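Local coordinates for uncharacterized protein (Pseudomonas protegens, PDB 4KT3) that is a type VI secretion effector of the glycoside hydrolase class that probably cleaves peptidoglycan and is held in complex with its cognate immunity protein, at residues Q140-S145 with D158-Y163. Numbering follows the deposited sequence.
Sequences QALVRS and DGFARY
Phe-160, in the first turn of helix 160-174, reaches across to Val-143 and Leu-142 near the end of helix 135-144, and the packing between the two segments is entirely apolar. With CG anti to the backbone N (chi1 173°), the Phe-160 ring extends toward helix 135-144. Val-143 meets it through one methyl, CG2, which sits obliquely to the ring 3.6 Å from Phe-160 CD1 and almost equally near CE1; the valine and phenylalanine side chains run antiparallel, overlapping along their sides. Leu-142 approaches the rim of the ring, close to the ring plane, its CD2 4.4 Å from Phe-160 CZ. Where the two backbones come nearest, the aliphatic part of Gln-140 meets Ala-161, CG to CB at 4.3 Å.

The hydrogen bonds among these residues do not link one segment to the other. Ser-145 OG donates to Leu-142 O at 2.7 Å, tilted 34° from the carbonyl plane, and also bonds Tyr-147 N; Gly-159 takes the N-cap position, its O receiving Tyr-163 N. Tyr-163 OH bonds Glu-94 and Asn-96 of the neighbouring putative lipoprotein chain.

The contact lies near the protein surface and joins the last two helices of the chain, 135-144 and 160-174, across a loop in a protein of the lysozyme clan. Leu-142 also packs on Phe-121 and Val-129 of helix 114-129.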
# COMPACT_ATOMS: atom_id res chain seq x y z
N GLN A 140 -14.92 7.75 6.42
CA GLN A 140 -15.42 9.12 6.41
C GLN A 140 -15.06 9.87 7.70
O GLN A 140 -14.73 11.05 7.65
CB GLN A 140 -16.94 9.12 6.17
CG GLN A 140 -17.31 8.67 4.75
CD GLN A 140 -18.72 8.10 4.65
OE1 GLN A 140 -19.43 7.98 5.65
NE2 GLN A 140 -19.12 7.73 3.44
N ALA A 141 -15.08 9.18 8.83
CA ALA A 141 -14.71 9.81 10.09
C ALA A 141 -13.22 10.12 10.11
O ALA A 141 -12.78 11.12 10.70
CB ALA A 141 -15.08 8.89 11.26
N LEU A 142 -12.43 9.27 9.46
CA LEU A 142 -11.00 9.46 9.35
C LEU A 142 -10.72 10.79 8.66
O LEU A 142 -9.87 11.58 9.10
CB LEU A 142 -10.39 8.32 8.53
CG LEU A 142 -9.07 7.71 8.96
CD1 LEU A 142 -8.99 7.50 10.45
CD2 LEU A 142 -8.91 6.40 8.21
N VAL A 143 -11.44 11.05 7.58
CA VAL A 143 -11.30 12.32 6.87
C VAL A 143 -11.78 13.51 7.69
O VAL A 143 -11.14 14.56 7.70
CB VAL A 143 -12.06 12.28 5.54
CG1 VAL A 143 -12.09 13.66 4.91
CG2 VAL A 143 -11.41 11.28 4.61
N ARG A 144 -12.91 13.37 8.37
CA ARG A 144 -13.44 14.46 9.19
C ARG A 144 -12.47 14.86 10.29
O ARG A 144 -12.36 16.04 10.65
CB ARG A 144 -14.78 14.04 9.81
CG ARG A 144 -15.98 14.40 8.96
CD ARG A 144 -17.27 14.44 9.77
NE ARG A 144 -17.41 13.28 10.63
CZ ARG A 144 -17.80 12.07 10.22
NH1 ARG A 144 -18.09 11.84 8.94
NH2 ARG A 144 -17.89 11.08 11.09
N SER A 145 -11.76 13.87 10.83
CA SER A 145 -10.84 14.08 11.94
C SER A 145 -9.55 14.77 11.51
O SER A 145 -8.78 15.20 12.36
CB SER A 145 -10.49 12.73 12.59
OG SER A 145 -9.64 11.97 11.76
N ASP A 158 -12.33 4.36 -7.51
CA ASP A 158 -13.05 4.67 -6.28
C ASP A 158 -12.42 5.80 -5.48
O ASP A 158 -11.21 6.05 -5.56
CB ASP A 158 -13.14 3.42 -5.40
CG ASP A 158 -14.05 2.36 -6.00
OD1 ASP A 158 -15.13 2.72 -6.53
OD2 ASP A 158 -13.68 1.16 -5.96
N GLY A 159 -13.26 6.48 -4.70
CA GLY A 159 -12.81 7.55 -3.83
C GLY A 159 -12.12 6.99 -2.60
O GLY A 159 -11.99 5.76 -2.44
N PHE A 160 -11.68 7.88 -1.72
CA PHE A 160 -10.89 7.49 -0.57
C PHE A 160 -11.62 6.46 0.30
O PHE A 160 -11.05 5.43 0.68
CB PHE A 160 -10.54 8.71 0.28
CG PHE A 160 -9.87 8.37 1.58
CD1 PHE A 160 -10.61 8.27 2.76
CD2 PHE A 160 -8.51 8.12 1.62
CE1 PHE A 160 -10.00 7.93 3.95
CE2 PHE A 160 -7.89 7.79 2.81
CZ PHE A 160 -8.64 7.70 3.98
N ALA A 161 -12.89 6.73 0.60
CA ALA A 161 -13.62 5.89 1.55
C ALA A 161 -13.83 4.47 1.03
O ALA A 161 -13.62 3.50 1.76
CB ALA A 161 -14.95 6.52 1.92
N ARG A 162 -14.25 4.35 -0.22
CA ARG A 162 -14.53 3.06 -0.81
C ARG A 162 -13.25 2.24 -0.92
O ARG A 162 -13.25 1.02 -0.70
CB ARG A 162 -15.18 3.22 -2.17
CG ARG A 162 -15.62 1.92 -2.82
CD ARG A 162 -16.79 1.30 -2.08
NE ARG A 162 -16.36 0.29 -1.12
CZ ARG A 162 -17.16 -0.29 -0.23
NH1 ARG A 162 -18.44 0.05 -0.16
NH2 ARG A 162 -16.68 -1.21 0.60
N TYR A 163 -12.15 2.91 -1.26
CA TYR A 163 -10.86 2.25 -1.38
C TYR A 163 -10.42 1.67 -0.03
O TYR A 163 -10.02 0.51 0.06
CB TYR A 163 -9.81 3.23 -1.95
CG TYR A 163 -8.43 2.62 -2.13
CD1 TYR A 163 -7.48 2.71 -1.12
CD2 TYR A 163 -8.08 1.97 -3.29
CE1 TYR A 163 -6.21 2.14 -1.27
CE2 TYR A 163 -6.82 1.41 -3.46
CZ TYR A 163 -5.89 1.50 -2.44
OH TYR A 163 -4.64 0.95 -2.59